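PDB 2O0A: spindle pole body-associated protein VIK1, which recruits the minus end-directed motor KAR3 to microtubules and forms with it a heterodimer that cross-links anti-parallel microtubules. Local coordinates for residues 52-62 with 277-287. Numbering follows the deposited sequence.
Sequences QGLSEHVYKFN and NKLLTISEEVQ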
loop_
_atom_site.group_PDB
_atom_site.type_symbol
_atom_site.label_atom_id
_atom_site.label_comp_id
_atom_site.label_asym_id
_atom_site.label_seq_id
_atom_site.Cartn_x
_atom_site.Cartn_y
_atom_site.Cartn_z
ATOM N N GLN A 52 -20.195 10.611 -7.432
ATOM C CA GLN A 52 -20.760 11.645 -6.562
ATOM C C GLN A 52 -22.169 11.974 -7.053
ATOM O O GLN A 52 -22.350 12.398 -8.190
ATOM C CB GLN A 52 -19.874 12.890 -6.557
ATOM C CG GLN A 52 -18.602 12.760 -5.728
ATOM C CD GLN A 52 -17.654 13.938 -5.895
ATOM O OE1 GLN A 52 -17.690 14.644 -6.905
ATOM N NE2 GLN A 52 -16.795 14.150 -4.901
ATOM N N GLY A 53 -23.162 11.753 -6.195
ATOM C CA GLY A 53 -24.575 11.803 -6.594
ATOM C C GLY A 53 -25.138 13.145 -7.027
ATOM O O GLY A 53 -26.120 13.188 -7.777
ATOM N N LEU A 54 -24.534 14.234 -6.559
ATOM C CA LEU A 54 -25.027 15.573 -6.882
ATOM C C LEU A 54 -24.187 16.263 -7.958
ATOM O O LEU A 54 -24.736 16.904 -8.854
ATOM C CB LEU A 54 -25.149 16.448 -5.632
ATOM C CG LEU A 54 -25.945 15.932 -4.432
ATOM C CD1 LEU A 54 -25.890 16.958 -3.310
ATOM C CD2 LEU A 54 -27.392 15.571 -4.787
ATOM N N SER A 55 -22.865 16.126 -7.873
ATOM C CA SER A 55 -21.972 16.649 -8.912
ATOM C C SER A 55 -22.023 15.768 -10.164
ATOM O O SER A 55 -21.677 16.205 -11.267
ATOM C CB SER A 55 -20.540 16.717 -8.393
ATOM O OG SER A 55 -19.923 15.445 -8.476
ATOM N N GLU A 56 -22.455 14.523 -9.976
ATOM C CA GLU A 56 -22.473 13.502 -11.027
ATOM C C GLU A 56 -21.066 13.103 -11.522
ATOM O O GLU A 56 -20.927 12.496 -12.590
ATOM C CB GLU A 56 -23.375 13.940 -12.194
ATOM C CG GLU A 56 -24.866 13.936 -11.860
ATOM C CD GLU A 56 -25.709 14.671 -12.889
ATOM O OE1 GLU A 56 -26.441 13.999 -13.645
ATOM O OE2 GLU A 56 -25.635 15.918 -12.943
ATOM N N HIS A 57 -20.028 13.422 -10.741
ATOM C CA HIS A 57 -18.650 13.094 -11.135
ATOM C C HIS A 57 -18.342 11.611 -10.937
ATOM O O HIS A 57 -18.604 11.059 -9.869
ATOM C CB HIS A 57 -17.625 13.933 -10.369
ATOM C CG HIS A 57 -16.264 13.927 -10.992
ATOM N ND1 HIS A 57 -15.611 15.082 -11.361
ATOM C CD2 HIS A 57 -15.434 12.906 -11.319
ATOM C CE1 HIS A 57 -14.438 14.773 -11.887
ATOM N NE2 HIS A 57 -14.306 13.460 -11.872
ATOM N N VAL A 58 -17.767 10.998 -11.969
ATOM C CA VAL A 58 -17.403 9.575 -11.973
ATOM C C VAL A 58 -15.925 9.353 -11.628
ATOM O O VAL A 58 -15.026 9.891 -12.299
ATOM C CB VAL A 58 -17.728 8.917 -13.353
ATOM C CG1 VAL A 58 -17.335 7.467 -13.372
ATOM C CG2 VAL A 58 -19.220 9.062 -13.672
ATOM N N TYR A 59 -15.693 8.556 -10.580
ATOM C CA TYR A 59 -14.346 8.164 -10.164
ATOM C C TYR A 59 -14.184 6.656 -10.304
ATOM O O TYR A 59 -14.863 5.894 -9.636
ATOM C CB TYR A 59 -14.073 8.594 -8.720
ATOM C CG TYR A 59 -14.138 10.088 -8.516
ATOM C CD1 TYR A 59 -13.041 10.885 -8.792
ATOM C CD2 TYR A 59 -15.314 10.699 -8.052
ATOM C CE1 TYR A 59 -13.094 12.261 -8.603
ATOM C CE2 TYR A 59 -15.377 12.073 -7.865
ATOM C CZ TYR A 59 -14.264 12.840 -8.153
ATOM O OH TYR A 59 -14.302 14.197 -7.970
ATOM N N LYS A 60 -13.282 6.254 -11.189
ATOM C CA LYS A 60 -13.024 4.838 -11.441
ATOM C C LYS A 60 -11.767 4.360 -10.714
ATOM O O LYS A 60 -10.855 5.150 -10.428
ATOM C CB LYS A 60 -12.900 4.570 -12.942
ATOM C CG LYS A 60 -14.158 4.929 -13.715
ATOM C CD LYS A 60 -14.133 4.345 -15.107
ATOM C CE LYS A 60 -14.758 5.306 -16.100
ATOM N NZ LYS A 60 -14.361 4.983 -17.499
ATOM N N PHE A 61 -11.747 3.059 -10.435
ATOM C CA PHE A 61 -10.637 2.406 -9.751
ATOM C C PHE A 61 -10.465 1.043 -10.391
ATOM O O PHE A 61 -11.391 0.521 -11.026
ATOM C CB PHE A 61 -10.980 2.211 -8.280
ATOM C CG PHE A 61 -11.084 3.499 -7.506
ATOM C CD1 PHE A 61 -9.991 3.987 -6.807
ATOM C CD2 PHE A 61 -12.276 4.217 -7.485
ATOM C CE1 PHE A 61 -10.075 5.176 -6.105
ATOM C CE2 PHE A 61 -12.374 5.417 -6.783
ATOM C CZ PHE A 61 -11.271 5.892 -6.087
ATOM N N ASN A 62 -9.297 0.431 -10.215
ATOM C CA ASN A 62 -9.158 -0.931 -10.705
ATOM C C ASN A 62 -10.203 -1.844 -10.062
ATOM O O ASN A 62 -10.780 -2.723 -10.723
ATOM C CB ASN A 62 -7.726 -1.434 -10.504
ATOM C CG ASN A 62 -6.721 -0.615 -11.294
ATOM O OD1 ASN A 62 -5.931 0.109 -10.723
ATOM N ND2 ASN A 62 -6.801 -0.679 -12.619
ATOM N N ASN A 277 -14.006 13.565 -0.794
ATOM C CA ASN A 277 -13.930 14.230 -2.087
ATOM C C ASN A 277 -12.495 14.542 -2.555
ATOM O O ASN A 277 -12.177 14.398 -3.739
ATOM C CB ASN A 277 -14.861 15.454 -2.121
ATOM C CG ASN A 277 -16.336 15.080 -1.904
ATOM O OD1 ASN A 277 -16.728 13.921 -2.047
ATOM N ND2 ASN A 277 -17.156 16.070 -1.568
ATOM N N LYS A 278 -11.635 14.939 -1.613
ATOM C CA LYS A 278 -10.220 15.182 -1.878
ATOM C C LYS A 278 -9.513 13.895 -2.289
ATOM O O LYS A 278 -8.738 13.885 -3.254
ATOM C CB LYS A 278 -9.551 15.773 -0.640
ATOM C CG LYS A 278 -9.867 17.253 -0.434
ATOM C CD LYS A 278 -8.714 18.116 -0.862
ATOM C CE LYS A 278 -8.635 19.408 -0.040
ATOM N NZ LYS A 278 -9.860 20.256 -0.167
ATOM N N LEU A 279 -9.797 12.811 -1.565
ATOM C CA LEU A 279 -9.216 11.507 -1.892
ATOM C C LEU A 279 -9.690 11.000 -3.260
ATOM O O LEU A 279 -8.907 10.419 -4.018
ATOM C CB LEU A 279 -9.440 10.477 -0.764
ATOM C CG LEU A 279 -8.374 10.432 0.360
ATOM C CD1 LEU A 279 -8.180 11.762 1.090
ATOM C CD2 LEU A 279 -8.612 9.297 1.371
ATOM N N LEU A 280 -10.953 11.250 -3.610
ATOM C CA LEU A 280 -11.411 10.921 -4.964
ATOM C C LEU A 280 -10.643 11.728 -6.010
ATOM O O LEU A 280 -10.188 11.185 -7.002
ATOM C CB LEU A 280 -12.925 11.126 -5.103
ATOM C CG LEU A 280 -13.802 10.178 -4.282
ATOM C CD1 LEU A 280 -15.232 10.685 -4.290
ATOM C CD2 LEU A 280 -13.718 8.742 -4.827
ATOM N N THR A 281 -10.465 13.028 -5.777
ATOM C CA THR A 281 -9.673 13.840 -6.703
ATOM C C THR A 281 -8.250 13.299 -6.897
ATOM O O THR A 281 -7.747 13.208 -8.015
ATOM C CB THR A 281 -9.658 15.315 -6.262
ATOM O OG1 THR A 281 -10.996 15.813 -6.322
ATOM C CG2 THR A 281 -8.746 16.158 -7.174
ATOM N N ILE A 282 -7.615 12.915 -5.799
ATOM C CA ILE A 282 -6.259 12.377 -5.848
ATOM C C ILE A 282 -6.223 11.073 -6.627
ATOM O O ILE A 282 -5.306 10.850 -7.417
ATOM C CB ILE A 282 -5.673 12.244 -4.435
ATOM C CG1 ILE A 282 -5.528 13.650 -3.841
ATOM C CG2 ILE A 282 -4.313 11.524 -4.467
ATOM C CD1 ILE A 282 -5.135 13.705 -2.399
ATOM N N SER A 283 -7.252 10.251 -6.441
ATOM C CA SER A 283 -7.352 8.984 -7.161
ATOM C C SER A 283 -7.329 9.209 -8.673
ATOM O O SER A 283 -6.757 8.409 -9.417
ATOM C CB SER A 283 -8.588 8.187 -6.715
ATOM O OG SER A 283 -9.786 8.676 -7.304
ATOM N N GLU A 284 -7.935 10.303 -9.133
ATOM C CA GLU A 284 -7.880 10.615 -10.570
ATOM C C GLU A 284 -6.481 11.029 -11.060
ATOM O O GLU A 284 -6.061 10.637 -12.150
ATOM C CB GLU A 284 -8.934 11.662 -10.963
ATOM C CG GLU A 284 -9.236 11.665 -12.460
ATOM C CD GLU A 284 -10.315 12.654 -12.866
ATOM O OE1 GLU A 284 -11.314 12.801 -12.130
ATOM O OE2 GLU A 284 -10.169 13.275 -13.940
ATOM N N GLU A 285 -5.763 11.799 -10.253
ATOM C CA GLU A 285 -4.395 12.195 -10.568
ATOM C C GLU A 285 -3.436 11.003 -10.596
ATOM O O GLU A 285 -2.559 10.917 -11.451
ATOM C CB GLU A 285 -3.895 13.203 -9.550
ATOM C CG GLU A 285 -4.652 14.516 -9.509
ATOM C CD GLU A 285 -4.054 15.421 -8.481
ATOM O OE1 GLU A 285 -4.246 15.147 -7.274
ATOM O OE2 GLU A 285 -3.362 16.390 -8.871
ATOM N N VAL A 286 -3.606 10.090 -9.643
ATOM C CA VAL A 286 -2.789 8.882 -9.603
ATOM C C VAL A 286 -2.888 8.105 -10.915
ATOM O O VAL A 286 -1.870 7.660 -11.457
ATOM C CB VAL A 286 -3.187 7.974 -8.406
ATOM C CG1 VAL A 286 -2.625 6.544 -8.567
ATOM C CG2 VAL A 286 -2.735 8.598 -7.100
ATOM N N GLN A 287 -4.111 7.974 -11.423
ATOM C CA GLN A 287 -4.394 7.112 -12.570
ATOM C C GLN A 287 -4.273 7.803 -13.930
ATOM O O GLN A 287 -4.414 7.142 -14.968
ATOM C CB GLN A 287 -5.784 6.476 -12.414
ATOM C CG GLN A 287 -5.896 5.591 -11.174
ATOM C CD GLN A 287 -7.300 5.065 -10.949
ATOM O OE1 GLN A 287 -7.669 4.002 -11.457
ATOM N NE2 GLN A 287 -8.086 5.792 -10.161
HETATM O O HOH W 1 -14.148 15.127 -5.518
HETATM O O HOH W 2 -12.489 10.482 -12.610
HETATM O O HOH W 3 -12.090 15.780 -8.682
HETATM O O HOH W 4 -10.543 7.846 -9.771
#
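Asn277 meets Gln52 near the start of helix 276-289, the last helix of this kinesin-like motor homology domain, which lacks a nucleotide-binding site. The helix packs on strand 58-60, an outer strand of the small three-stranded antiparallel sheet 41-44, 49-52 and 58-60. The two segment axes are 57° apart. Gln52 NE2 gives a weak hydrogen bond to Asn277 OD1, with the two amide planes 78° apart. Water 1 links Gln52 NE2, Tyr59 OH and Asn277 O.

Leu280 carries most of the apolar packing. Leu280 CB sits 3.5 Å from the centroid of the Tyr59 ring, a CH-pi contact almost on the ring normal. Leu280 CD1 lies near Tyr59 CD2 and CE2. Leu280 CD2 reaches the edge of the Phe61 ring, 4.0 Å from Phe61 CZ. His57 CD2 lies over the opposite face of the Tyr59 ring, toward its rim, which places the tyrosine between histidine and leucine. Cut back to an alanine, Tyr59 would lose its ring and hydroxyl; this is likely to open a gap between Leu280 CB and His57 and leave waters 1 and 3 without their shared partner.

Thr281 OG1 is tied to Tyr59 OH through water 3. Ser283 OG bonds to Leu280 O in the carbonyl plane, at 2.6 Å, and also lies 3.4 Å from Phe61 CZ. Water 4 donates to both Ser283 OG and Lys60 O.

Glu284 CG is anti to the backbone N (chi1 -160°), and the extended chain carries the carboxylate to His57. His57 NE2 donates to the syn lone pair of Glu284 OE1 at 3.1 Å. Water 2 joins OE1, weakly, to Val58 O.

Gln287 closes the contact, its amide bridging helix and strand. Gln287 NE2 donates to Ser283 O and, at 2.9 Å, to Lys60 O.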